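Local coordinates for structural protein VP1 (Trichodysplasia spinulosa-associated polyomavirus, PDB 4U60) that forms the pentameric units of the viral coat and engages sialylated glycolipids, here through the GM1 oligosaccharide, at residues T31-N36 against E64-S69; V106-A111 against K119-P124; M128-F133 against G205-G210; D248-L253 against Q261-P266. All blocks are in the same frame, centred on the assembly; numbering follows the deposited sequence. Where two conformers were deposited one is given.

Contact 1 of 4, residues T31-N36 against E64-S69; sequences TRMGQN and EIPTYS
With CG anti to the carbonyl carbon (chi1 -56°), Arg32 brings that atom to 3.5 Å from Ser69 OG. Met33 bends at chi2 and again at chi3 (98°), and the second turn carries CE to 3.8 Å from Pro66 CB in the conformer given. The two side chains cross obliquely, the methionine SD bordering the proline CB and CG. Arg32 CB lies 3.3 Å from Thr67 OG1, but the guanidinium leads off to a salt bridge from NE to Asp183, while NH1 donates to Thr31 O. The one direct hydrogen bond between the segments runs from Thr67 N to Arg32 O (2.9 Å), nearly straight at 173°. Two waters widen this link. One accepts from Arg32 N and donates to Thr67 O and Ser69 OG, which is also hydrogen-bonded to Asn30 O. The other accepts from Asn36 ND2 and Thr67 OG1 (2.7 Å) and donates to Arg32 O and Ile65 O. Gly34 has backbone angles that would crowd a side chain against the preceding carbonyl O, and Asn36 OD1 accepts its N-H at 3.0 Å. Glu64 OE1 bonds to Thr50 and Thr61 of a glycan pocket, and Glu64 and Ile65 pack on His109 of a neighbouring subunit. Both segments lie in the long connection from strand 12-29 to strand 69-74, which Ser69 begins. Met33 and Pro66 pack on Ile249 of strand 241-254 and Tyr262 of strand 260-279.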
loop_
_atom_site.group_PDB
_atom_site.type_symbol
_atom_site.label_atom_id
_atom_site.label_comp_id
_atom_site.label_asym_id
_atom_site.label_seq_id
_atom_site.Cartn_x
_atom_site.Cartn_y
_atom_site.Cartn_z
ATOM N N THR C 31 20.991 9.152 16.283
ATOM C CA THR C 31 21.058 7.764 15.877
ATOM C C THR C 31 22.347 7.096 16.367
ATOM O O THR C 31 23.394 7.777 16.566
ATOM C CB THR C 31 20.936 7.653 14.347
ATOM O OG1 THR C 31 20.579 6.324 13.981
ATOM C CG2 THR C 31 22.217 8.026 13.646
ATOM N N ARG C 32 22.267 5.781 16.591
ATOM C CA ARG C 32 23.397 4.983 17.061
ATOM C C ARG C 32 23.642 3.817 16.101
ATOM O O ARG C 32 23.357 2.653 16.376
ATOM C CB ARG C 32 23.172 4.511 18.494
ATOM C CG ARG C 32 22.910 5.655 19.477
ATOM C CD ARG C 32 24.129 6.528 19.623
ATOM N NE ARG C 32 23.963 7.693 20.491
ATOM C CZ ARG C 32 24.151 8.951 20.117
ATOM N NH1 ARG C 32 24.446 9.275 18.858
ATOM N NH2 ARG C 32 24.051 9.922 21.032
ATOM N N MET C 33 24.202 4.159 14.951
ATOM C CA MET C 33 24.446 3.175 13.919
ATOM C C MET C 33 25.759 2.427 14.022
ATOM O O MET C 33 25.928 1.409 13.367
ATOM C CB MET C 33 24.368 3.865 12.560
ATOM C CG MET C 33 22.973 4.368 12.176
ATOM S SD MET C 33 21.733 3.064 11.979
ATOM C CE MET C 33 20.901 3.103 13.562
ATOM N N GLY C 34 26.697 2.943 14.814
ATOM C CA GLY C 34 27.987 2.280 15.009
ATOM C C GLY C 34 29.111 3.267 15.234
ATOM O O GLY C 34 29.968 3.054 16.098
ATOM N N GLN C 35 29.152 4.321 14.430
ATOM C CA GLN C 35 30.049 5.433 14.681
ATOM C C GLN C 35 29.189 6.475 15.390
ATOM O O GLN C 35 28.439 7.234 14.768
ATOM C CB GLN C 35 30.633 5.928 13.376
ATOM C CG GLN C 35 31.849 6.826 13.468
ATOM C CD GLN C 35 31.815 7.796 14.624
ATOM O OE1 GLN C 35 32.132 7.439 15.785
ATOM N NE2 GLN C 35 31.466 9.049 14.317
ATOM N N ASN C 36 29.285 6.478 16.712
ATOM C CA ASN C 36 28.367 7.228 17.571
ATOM C C ASN C 36 29.011 8.444 18.220
ATOM O O ASN C 36 28.385 9.087 19.074
ATOM C CB ASN C 36 27.789 6.273 18.626
ATOM C CG ASN C 36 27.088 5.091 17.984
ATOM O OD1 ASN C 36 26.646 5.178 16.829
ATOM N ND2 ASN C 36 26.997 3.996 18.702
ATOM N N GLU C 64 30.166 -1.785 13.480
ATOM C CA GLU C 64 29.348 -2.076 12.308
ATOM C C GLU C 64 27.905 -2.445 12.634
ATOM O O GLU C 64 27.149 -2.760 11.723
ATOM C CB GLU C 64 29.971 -3.159 11.417
ATOM C CG GLU C 64 29.883 -4.603 11.900
ATOM C CD GLU C 64 30.290 -5.558 10.799
ATOM O OE1 GLU C 64 31.486 -5.966 10.784
ATOM O OE2 GLU C 64 29.430 -5.844 9.931
ATOM N N ILE C 65 27.517 -2.432 13.908
ATOM C CA ILE C 65 26.168 -2.843 14.207
ATOM C C ILE C 65 25.362 -1.755 14.945
ATOM O O ILE C 65 25.826 -1.143 15.900
ATOM C CB ILE C 65 26.047 -4.213 14.869
ATOM C CG1 ILE C 65 26.603 -4.101 16.239
ATOM C CG2 ILE C 65 26.638 -5.378 14.036
ATOM C CD1 ILE C 65 25.487 -3.860 17.207
ATOM N N PRO C 66 24.154 -1.505 14.456
ATOM C CA PRO C 66 23.266 -0.533 15.079
ATOM C C PRO C 66 22.777 -0.936 16.471
ATOM O O PRO C 66 22.564 -2.127 16.734
ATOM C CB PRO C 66 22.099 -0.464 14.099
ATOM C CG PRO C 66 22.712 -0.798 12.781
ATOM C CD PRO C 66 23.767 -1.808 13.073
ATOM N N THR C 67 22.583 0.065 17.333
ATOM C CA THR C 67 22.090 -0.145 18.683
ATOM C C THR C 67 20.904 0.781 18.933
ATOM O O THR C 67 20.641 1.706 18.148
ATOM C CB THR C 67 23.177 0.114 19.739
ATOM O OG1 THR C 67 23.786 1.384 19.502
ATOM C CG2 THR C 67 24.238 -0.968 19.687
ATOM N N TYR C 68 20.158 0.508 19.986
ATOM C CA TYR C 68 19.056 1.395 20.386
ATOM C C TYR C 68 19.556 2.714 20.947
ATOM O O TYR C 68 20.559 2.777 21.690
ATOM C CB TYR C 68 18.133 0.726 21.394
ATOM C CG TYR C 68 17.375 -0.460 20.833
ATOM C CD1 TYR C 68 16.290 -0.258 19.998
ATOM C CD2 TYR C 68 17.767 -1.763 21.094
ATOM C CE1 TYR C 68 15.574 -1.325 19.482
ATOM C CE2 TYR C 68 17.078 -2.840 20.574
ATOM C CZ TYR C 68 15.985 -2.611 19.744
ATOM O OH TYR C 68 15.283 -3.670 19.207
ATOM N N SER C 69 18.865 3.793 20.578
ATOM C CA SER C 69 18.998 5.049 21.276
ATOM C C SER C 69 18.065 5.041 22.475
ATOM O O SER C 69 16.958 4.522 22.401
ATOM C CB SER C 69 18.608 6.199 20.363
ATOM O OG SER C 69 19.439 6.225 19.207
HETATM O O HOH W 1 19.812 4.307 17.278
HETATM O O HOH W 2 25.861 1.286 17.736
#

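Contact 2 of 4, residues V106-A111 against K119-P124; sequences VNVHMA and KGIGFP. With GAL (beta-D-galactopyranose), chain H.
Val108 closes on Gly122 from two sides: its CB is 3.3 Å and its CG1 3.4 Å from Gly122 O, while its own carbonyl takes the Gly122 N-H at 2.9 Å, and glycine has no side chain to run into that carbonyl. The bond is bent (138°) and is the single direct hydrogen bond between the segments. The valine packs on Ile121, CB against CB at 3.8 Å, with CG2 beside the isoleucine CG2; CG1 also reaches Pro124 CB. A water lies between Asn107 O and Phe123 O. Asn107 forms an Asx turn, OD1 accepting from His109 N, and the same oxygen sits 3.2 Å above the centre of the His109 ring. The loop carries His109 and Lys119 of a glycan pocket that also includes Arg114 and Asp118. Lys119 approaches galactose with CD and CE, CE 3.3 Å from galactose O4, so the approach is largely by van der Waals contact. The His109 nitrogens bond to Asp58 and Glu189 of a neighbouring subunit; two carboxylates, with the amide oxygen over the ring, would be expected to stabilise a protonated imidazole.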
loop_
_atom_site.group_PDB
_atom_site.type_symbol
_atom_site.label_atom_id
_atom_site.label_comp_id
_atom_site.label_asym_id
_atom_site.label_seq_id
_atom_site.Cartn_x
_atom_site.Cartn_y
_atom_site.Cartn_z
ATOM N N VAL C 106 17.636 13.087 -0.139
ATOM C CA VAL C 106 17.570 13.628 -1.486
ATOM C C VAL C 106 18.991 14.071 -1.848
ATOM O O VAL C 106 19.316 15.265 -1.885
ATOM C CB VAL C 106 16.569 14.806 -1.565
ATOM C CG1 VAL C 106 16.505 15.371 -2.988
ATOM C CG2 VAL C 106 15.183 14.402 -1.086
ATOM N N ASN C 107 19.856 13.102 -2.069
ATOM C CA ASN C 107 21.268 13.393 -2.311
ATOM C C ASN C 107 21.847 12.228 -3.082
ATOM O O ASN C 107 21.920 11.122 -2.558
ATOM C CB ASN C 107 21.999 13.618 -0.998
ATOM C CG ASN C 107 23.442 14.050 -1.201
ATOM O OD1 ASN C 107 24.046 13.793 -2.249
ATOM N ND2 ASN C 107 24.009 14.692 -0.192
ATOM N N VAL C 108 22.241 12.491 -4.325
ATOM C CA VAL C 108 22.769 11.466 -5.214
ATOM C C VAL C 108 24.095 11.896 -5.841
ATOM O O VAL C 108 24.481 11.391 -6.888
ATOM C CB VAL C 108 21.738 11.073 -6.302
ATOM C CG1 VAL C 108 20.567 10.359 -5.681
ATOM C CG2 VAL C 108 21.265 12.280 -7.080
ATOM N N HIS C 109 24.798 12.817 -5.169
ATOM C CA HIS C 109 26.133 13.245 -5.612
ATOM C C HIS C 109 27.255 12.861 -4.632
ATOM O O HIS C 109 28.410 13.264 -4.821
ATOM C CB HIS C 109 26.160 14.749 -5.922
ATOM C CG HIS C 109 25.785 15.608 -4.759
ATOM N ND1 HIS C 109 26.634 15.860 -3.699
ATOM C CD2 HIS C 109 24.630 16.252 -4.481
ATOM C CE1 HIS C 109 25.995 16.599 -2.805
ATOM N NE2 HIS C 109 24.791 16.873 -3.272
ATOM N N MET C 110 26.920 12.087 -3.599
ATOM C CA MET C 110 27.938 11.630 -2.655
ATOM C C MET C 110 28.827 10.604 -3.339
ATOM O O MET C 110 28.471 10.060 -4.387
ATOM C CB MET C 110 27.287 11.055 -1.392
ATOM C CG MET C 110 26.654 12.148 -0.559
ATOM S SD MET C 110 26.080 11.576 1.047
ATOM C CE MET C 110 24.765 10.484 0.591
ATOM N N ALA C 111 29.986 10.340 -2.744
ATOM C CA ALA C 111 30.939 9.370 -3.295
ATOM C C ALA C 111 30.440 7.950 -3.088
ATOM O O ALA C 111 30.721 7.305 -2.076
ATOM C CB ALA C 111 32.307 9.542 -2.676
ATOM N N LYS C 119 27.676 6.924 -15.496
ATOM C CA LYS C 119 27.168 8.178 -15.995
ATOM C C LYS C 119 26.004 8.745 -15.200
ATOM O O LYS C 119 25.741 9.944 -15.293
ATOM C CB LYS C 119 26.680 7.991 -17.444
ATOM C CG LYS C 119 27.759 7.556 -18.405
ATOM C CD LYS C 119 28.808 8.627 -18.529
ATOM C CE LYS C 119 29.933 8.177 -19.446
ATOM N NZ LYS C 119 29.821 8.835 -20.757
ATOM N N GLY C 120 25.283 7.888 -14.497
ATOM C CA GLY C 120 24.041 8.295 -13.845
ATOM C C GLY C 120 24.225 8.763 -12.427
ATOM O O GLY C 120 25.338 9.039 -11.993
ATOM N N ILE C 121 23.113 8.834 -11.687
ATOM C CA ILE C 121 23.141 9.274 -10.294
ATOM C C ILE C 121 23.966 8.353 -9.390
ATOM O O ILE C 121 24.096 7.144 -9.643
ATOM C CB ILE C 121 21.737 9.381 -9.678
ATOM C CG1 ILE C 121 21.059 8.011 -9.625
ATOM C CG2 ILE C 121 20.895 10.407 -10.422
ATOM C CD1 ILE C 121 19.789 8.010 -8.806
ATOM N N GLY C 122 24.537 8.925 -8.333
ATOM C CA GLY C 122 25.048 8.096 -7.238
ATOM C C GLY C 122 23.855 7.392 -6.599
ATOM O O GLY C 122 22.746 7.945 -6.535
ATOM N N PHE C 123 24.070 6.168 -6.148
ATOM C CA PHE C 123 22.995 5.433 -5.477
ATOM C C PHE C 123 22.568 6.222 -4.255
ATOM O O PHE C 123 23.412 6.587 -3.433
ATOM C CB PHE C 123 23.488 4.081 -5.000
ATOM C CG PHE C 123 23.728 3.064 -6.077
ATOM C CD1 PHE C 123 23.633 3.330 -7.438
ATOM C CD2 PHE C 123 24.103 1.791 -5.681
ATOM C CE1 PHE C 123 23.906 2.330 -8.377
ATOM C CE2 PHE C 123 24.375 0.806 -6.604
ATOM C CZ PHE C 123 24.270 1.067 -7.949
ATOM N N PRO C 124 21.271 6.463 -4.085
ATOM C CA PRO C 124 20.833 7.062 -2.839
ATOM C C PRO C 124 20.910 6.041 -1.698
ATOM O O PRO C 124 21.097 4.816 -1.935
ATOM C CB PRO C 124 19.399 7.463 -3.133
ATOM C CG PRO C 124 18.948 6.422 -4.079
ATOM C CD PRO C 124 20.143 6.120 -4.955
HETATM C C1 GAL H . 33.108 13.197 -16.368
HETATM C C2 GAL H . 32.502 13.074 -17.759
HETATM C C3 GAL H . 31.149 12.369 -17.695
HETATM C C4 GAL H . 31.275 11.061 -16.917
HETATM C C5 GAL H . 31.934 11.314 -15.554
HETATM C C6 GAL H . 32.176 10.049 -14.740
HETATM O O2 GAL H . 32.352 14.374 -18.290
HETATM O O3 GAL H . 30.644 12.157 -19.006
HETATM O O4 GAL H . 32.010 10.116 -17.679
HETATM O O5 GAL H . 33.187 11.941 -15.724
HETATM O O6 GAL H . 32.792 10.409 -13.509
HETATM O O HOH W 3 23.634 8.785 -1.983
HETATM O O HOH W 4 25.266 9.471 -3.991
#

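Contact 3 of 4, residues M128-F133 against G205-G210; sequences MNFHMF and GSYTGG
Phe130 touches the edge of the Tyr207 ring, its CD1 lying near the tyrosine plane at 4.1 Å from CD2, with the two side chains crossing at about a right angle. Met128 comes to the same ring obliquely: its CG, anti to the backbone N (chi1 -176°), is placed 3.7 Å from Tyr207 CE2, and SD is 5.1 Å from the centroid, 67° off the normal, a Met-aromatic contact. Met128 CE also lies near Tyr207 OH. The His131 ring is held by both nitrogens: NE2 donates in the ring plane to a lone pair of Asn129 OD1 (2.8 Å, nearly straight), and ND1 bonds to Asp248. Ser206 OG lies at the ring edge. The strands are antiparallel, 178° between their directions, neighbours in the jelly-roll sheet. Asn129 with Thr208 and His131 with Ser206 are hydrogen-bonded pairs sharing one face; Phe130, Tyr207 and Met132 point to the other, from the non-hydrogen-bonded pairs Phe130-Tyr207 and Met132-Gly205. Asn129 N to Thr208 O is 2.8 Å, and His131 N to Ser206 O 3.0 Å. Gly205 CA makes a CA-H...O contact with His131 O at 3.1 Å. Beyond the ladder, one water accepts from Met128 N and donates to Gly210 O. Residues 205-208 also pair antiparallel with a strand of a neighbouring subunit, and Tyr207 packs there on Val102 of that chain.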
loop_
_atom_site.group_PDB
_atom_site.type_symbol
_atom_site.label_atom_id
_atom_site.label_comp_id
_atom_site.label_asym_id
_atom_site.label_seq_id
_atom_site.Cartn_x
_atom_site.Cartn_y
_atom_site.Cartn_z
ATOM N N MET C 128 17.211 -1.742 3.583
ATOM C CA MET C 128 16.528 -2.042 4.822
ATOM C C MET C 128 16.138 -0.796 5.626
ATOM O O MET C 128 16.980 0.079 5.866
ATOM C CB MET C 128 17.479 -2.885 5.675
ATOM C CG MET C 128 16.851 -3.348 6.946
ATOM S SD MET C 128 18.093 -3.905 8.129
ATOM C CE MET C 128 18.831 -5.239 7.234
ATOM N N ASN C 129 14.867 -0.742 6.052
ATOM C CA ASN C 129 14.380 0.271 6.974
ATOM C C ASN C 129 13.895 -0.394 8.237
ATOM O O ASN C 129 13.262 -1.456 8.185
ATOM C CB ASN C 129 13.266 1.132 6.372
ATOM C CG ASN C 129 13.803 2.385 5.700
ATOM O OD1 ASN C 129 13.559 3.506 6.171
ATOM N ND2 ASN C 129 14.609 2.197 4.652
ATOM N N PHE C 130 14.214 0.222 9.364
ATOM C CA PHE C 130 13.784 -0.264 10.678
ATOM C C PHE C 130 13.486 0.951 11.516
ATOM O O PHE C 130 14.361 1.796 11.707
ATOM C CB PHE C 130 14.845 -1.169 11.319
ATOM C CG PHE C 130 14.526 -1.608 12.722
ATOM C CD1 PHE C 130 13.534 -2.544 12.960
ATOM C CD2 PHE C 130 15.217 -1.089 13.801
ATOM C CE1 PHE C 130 13.256 -2.950 14.270
ATOM C CE2 PHE C 130 14.938 -1.494 15.100
ATOM C CZ PHE C 130 13.957 -2.417 15.325
ATOM N N HIS C 131 12.252 1.056 12.001
ATOM C CA HIS C 131 11.796 2.221 12.751
ATOM C C HIS C 131 11.020 1.781 13.951
ATOM O O HIS C 131 10.022 1.074 13.821
ATOM C CB HIS C 131 10.930 3.141 11.878
ATOM C CG HIS C 131 11.664 3.605 10.678
ATOM N ND1 HIS C 131 12.556 4.646 10.744
ATOM C CD2 HIS C 131 11.746 3.116 9.424
ATOM C CE1 HIS C 131 13.140 4.801 9.570
ATOM N NE2 HIS C 131 12.661 3.886 8.751
ATOM N N MET C 132 11.494 2.191 15.123
ATOM C CA MET C 132 10.723 1.928 16.306
ATOM C C MET C 132 10.929 3.024 17.324
ATOM O O MET C 132 11.928 3.746 17.320
ATOM C CB MET C 132 11.054 0.558 16.881
ATOM C CG MET C 132 12.423 0.477 17.515
ATOM S SD MET C 132 12.500 1.077 19.227
ATOM C CE MET C 132 11.567 -0.125 20.167
ATOM N N PHE C 133 9.903 3.221 18.138
ATOM C CA PHE C 133 10.055 4.106 19.286
ATOM C C PHE C 133 9.231 3.539 20.434
ATOM O O PHE C 133 8.321 2.731 20.246
ATOM C CB PHE C 133 9.685 5.568 18.992
ATOM C CG PHE C 133 8.217 5.811 18.795
ATOM C CD1 PHE C 133 7.635 5.644 17.547
ATOM C CD2 PHE C 133 7.427 6.205 19.852
ATOM C CE1 PHE C 133 6.284 5.870 17.346
ATOM C CE2 PHE C 133 6.060 6.423 19.647
ATOM C CZ PHE C 133 5.501 6.253 18.396
ATOM N N GLY C 205 6.778 -0.404 16.236
ATOM C CA GLY C 205 7.899 -0.667 15.348
ATOM C C GLY C 205 7.486 -1.217 13.997
ATOM O O GLY C 205 6.399 -1.783 13.834
ATOM N N SER C 206 8.376 -1.023 13.015
ATOM C CA SER C 206 8.214 -1.565 11.684
ATOM C C SER C 206 9.561 -1.930 11.081
ATOM O O SER C 206 10.591 -1.355 11.420
ATOM C CB SER C 206 7.518 -0.571 10.759
ATOM O OG SER C 206 8.279 0.596 10.624
ATOM N N TYR C 207 9.521 -2.877 10.157
ATOM C CA TYR C 207 10.707 -3.322 9.442
ATOM C C TYR C 207 10.310 -3.544 7.991
ATOM O O TYR C 207 9.308 -4.222 7.709
ATOM C CB TYR C 207 11.210 -4.630 10.034
ATOM C CG TYR C 207 12.349 -5.286 9.298
ATOM C CD1 TYR C 207 12.106 -6.198 8.266
ATOM C CD2 TYR C 207 13.669 -5.034 9.657
ATOM C CE1 TYR C 207 13.154 -6.826 7.597
ATOM C CE2 TYR C 207 14.722 -5.654 8.995
ATOM C CZ TYR C 207 14.454 -6.556 7.969
ATOM O OH TYR C 207 15.513 -7.197 7.340
ATOM N N THR C 208 11.073 -2.961 7.062
ATOM C CA THR C 208 10.962 -3.289 5.651
ATOM C C THR C 208 12.343 -3.727 5.193
ATOM O O THR C 208 13.295 -2.958 5.302
ATOM C CB THR C 208 10.543 -2.072 4.830
ATOM O OG1 THR C 208 9.256 -1.628 5.267
ATOM C CG2 THR C 208 10.514 -2.383 3.364
ATOM N N GLY C 209 12.467 -4.962 4.718
ATOM C CA GLY C 209 13.765 -5.538 4.418
ATOM C C GLY C 209 14.140 -5.480 2.957
ATOM O O GLY C 209 13.801 -4.524 2.245
ATOM N N GLY C 210 14.826 -6.525 2.502
ATOM C CA GLY C 210 15.293 -6.603 1.143
ATOM C C GLY C 210 16.619 -5.904 0.946
ATOM O O GLY C 210 17.165 -5.345 1.893
HETATM O O HOH W 5 19.115 -3.642 2.596
#

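Contact 4 of 4, residues D248-L253 against Q261-P266; sequences DIVGFL and QYRGLP
Phe252 runs beside Tyr262, both side chains pointing the same way, and its atoms meet the opposite strand in turn. CB is 3.7 Å from Gln261 O, and CG lies a little farther from that oxygen. CD1 comes to 3.6 Å from both Gln261 O and Tyr262 N. CE1 then sits 3.4 Å above the centre of the tyrosine ring, and CZ ends 3.5 Å from Tyr262 CE1. The ring planes are inclined at 46°. At the edge of the tyrosine, in its plane, Ile249 CG2 meets CD1 at 3.8 Å. Val250 CG2 lies alongside Arg263 CG, while CG1 meets Leu265 CD1, crossing that side chain at about a right angle. The tip of Arg263 leaves the contact: its guanidinium makes a cation-pi contact with Tyr45, and NH1 bonds to Gln170 of a neighbouring subunit. Asp248 OD1 accepts from His131 ND1 and forms a salt bridge with Arg267, and a water donates to both Asp248 OD2 and Leu265 O. Val250 N donates to Arg263 O (2.9 Å), and Arg263 N to Gly251 O (2.9 Å). Two residues, Val250 and Gly251, thus stand opposite one, a beta bulge in which Gly251 takes a conformation suited to glycine. Antiparallel pairing resumes at Phe252 with Tyr262, and the arrangement is that of a bulged beta hairpin, strands 241-254 and 260-279, within the viral jelly roll.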
loop_
_atom_site.group_PDB
_atom_site.type_symbol
_atom_site.label_atom_id
_atom_site.label_comp_id
_atom_site.label_asym_id
_atom_site.label_seq_id
_atom_site.Cartn_x
_atom_site.Cartn_y
_atom_site.Cartn_z
ATOM N N ASP C 248 16.062 4.284 14.144
ATOM C CA ASP C 248 15.577 4.648 12.808
ATOM C C ASP C 248 16.638 4.449 11.734
ATOM O O ASP C 248 17.390 5.359 11.397
ATOM C CB ASP C 248 15.062 6.093 12.815
ATOM C CG ASP C 248 13.808 6.249 13.637
ATOM O OD1 ASP C 248 12.719 5.865 13.110
ATOM O OD2 ASP C 248 13.901 6.686 14.810
ATOM N N ILE C 249 16.672 3.244 11.181
ATOM C CA ILE C 249 17.578 2.913 10.084
ATOM C C ILE C 249 16.848 3.208 8.779
ATOM O O ILE C 249 15.712 2.757 8.593
ATOM C CB ILE C 249 17.912 1.417 10.122
ATOM C CG1 ILE C 249 18.699 1.110 11.405
ATOM C CG2 ILE C 249 18.637 0.981 8.861
ATOM C CD1 ILE C 249 18.828 -0.358 11.736
ATOM N N VAL C 250 17.480 3.958 7.891
ATOM C CA VAL C 250 16.821 4.366 6.632
ATOM C C VAL C 250 17.422 3.740 5.391
ATOM O O VAL C 250 16.931 3.970 4.295
ATOM C CB VAL C 250 16.736 5.892 6.488
ATOM C CG1 VAL C 250 15.816 6.489 7.537
ATOM C CG2 VAL C 250 18.124 6.518 6.573
ATOM N N GLY C 251 18.441 2.907 5.572
ATOM C CA GLY C 251 19.047 2.175 4.474
ATOM C C GLY C 251 20.556 2.089 4.615
ATOM O O GLY C 251 21.125 2.293 5.711
ATOM N N PHE C 252 21.194 1.796 3.494
ATOM C CA PHE C 252 22.661 1.699 3.380
ATOM C C PHE C 252 23.189 2.706 2.381
ATOM O O PHE C 252 22.609 2.933 1.312
ATOM C CB PHE C 252 23.067 0.294 2.931
ATOM C CG PHE C 252 22.745 -0.766 3.941
ATOM C CD1 PHE C 252 23.579 -0.997 5.016
ATOM C CD2 PHE C 252 21.584 -1.518 3.837
ATOM C CE1 PHE C 252 23.281 -1.960 5.959
ATOM C CE2 PHE C 252 21.271 -2.474 4.794
ATOM C CZ PHE C 252 22.127 -2.690 5.850
ATOM N N LEU C 253 24.350 3.270 2.713
ATOM C CA LEU C 253 25.155 4.026 1.783
ATOM C C LEU C 253 26.099 3.058 1.083
ATOM O O LEU C 253 26.774 2.276 1.744
ATOM C CB LEU C 253 25.968 5.065 2.530
ATOM C CG LEU C 253 26.811 5.996 1.662
ATOM C CD1 LEU C 253 25.949 7.059 1.019
ATOM C CD2 LEU C 253 27.912 6.632 2.497
ATOM N N GLN C 261 27.428 0.854 4.444
ATOM C CA GLN C 261 27.277 1.320 5.825
ATOM C C GLN C 261 25.812 1.607 6.112
ATOM O O GLN C 261 25.135 2.237 5.292
ATOM C CB GLN C 261 28.035 2.629 6.008
ATOM C CG GLN C 261 29.536 2.531 5.880
ATOM C CD GLN C 261 30.137 3.907 5.767
ATOM O OE1 GLN C 261 30.246 4.462 4.661
ATOM N NE2 GLN C 261 30.505 4.491 6.903
ATOM N N TYR C 262 25.322 1.198 7.277
ATOM C CA TYR C 262 24.014 1.629 7.732
ATOM C C TYR C 262 23.964 3.137 7.858
ATOM O O TYR C 262 24.942 3.755 8.242
ATOM C CB TYR C 262 23.697 1.094 9.120
ATOM C CG TYR C 262 23.335 -0.345 9.241
ATOM C CD1 TYR C 262 22.033 -0.755 9.066
ATOM C CD2 TYR C 262 24.293 -1.305 9.535
ATOM C CE1 TYR C 262 21.665 -2.084 9.225
ATOM C CE2 TYR C 262 23.947 -2.638 9.663
ATOM C CZ TYR C 262 22.631 -3.028 9.522
ATOM O OH TYR C 262 22.232 -4.330 9.676
ATOM N N ARG C 263 22.817 3.714 7.531
ATOM C CA ARG C 263 22.521 5.123 7.775
ATOM C C ARG C 263 21.278 5.255 8.648
ATOM O O ARG C 263 20.255 4.616 8.359
ATOM C CB ARG C 263 22.278 5.845 6.462
ATOM C CG ARG C 263 21.829 7.295 6.571
ATOM C CD ARG C 263 22.755 8.132 7.452
ATOM N NE ARG C 263 22.584 9.562 7.244
ATOM C CZ ARG C 263 23.027 10.503 8.072
ATOM N NH1 ARG C 263 23.620 10.161 9.201
ATOM N NH2 ARG C 263 22.818 11.782 7.806
ATOM N N GLY C 264 21.388 6.078 9.703
ATOM C CA GLY C 264 20.312 6.330 10.633
ATOM C C GLY C 264 19.984 7.797 10.703
ATOM O O GLY C 264 20.814 8.631 10.331
ATOM N N LEU C 265 18.762 8.106 11.171
ATOM C CA LEU C 265 18.336 9.481 11.361
ATOM C C LEU C 265 17.881 9.711 12.805
ATOM O O LEU C 265 17.456 8.764 13.489
ATOM C CB LEU C 265 17.201 9.840 10.400
ATOM C CG LEU C 265 17.603 9.949 8.913
ATOM C CD1 LEU C 265 16.362 10.244 8.088
ATOM C CD2 LEU C 265 18.658 11.012 8.657
ATOM N N PRO C 266 17.935 10.970 13.254
ATOM C CA PRO C 266 17.470 11.286 14.590
ATOM C C PRO C 266 15.946 11.291 14.676
ATOM O O PRO C 266 15.260 11.377 13.658
ATOM C CB PRO C 266 18.029 12.696 14.849
ATOM C CG PRO C 266 18.521 13.223 13.530
ATOM C CD PRO C 266 18.305 12.172 12.489
HETATM O O HOH W 6 16.396 7.483 15.651
HETATM O O HOH W 7 29.581 3.458 2.335
#

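How the contacts relate
The contacts close in order along the chain, from contact 1 to contact 4. Contacts 3 and 4 share one sheet, with strand 241-254 lying between strands 129-136 and 260-279; their centres are about 10 Å apart, and Phe130 O lies 2.8 Å from Ile249 N, a probable hydrogen bond. Contact 1 packs against contact 4, centres about 9 Å apart, and reaches contact 3 through Tyr68 and Met132. Contact 2 lies farther out, its centre about 24 Å from that of contact 1, and touches contact 4 by Met110 on Leu253. The jelly-roll core thus carries a loop that reaches into a neighbouring subunit and to bound glycan, consistent with binding sites built by the assembled pentamer.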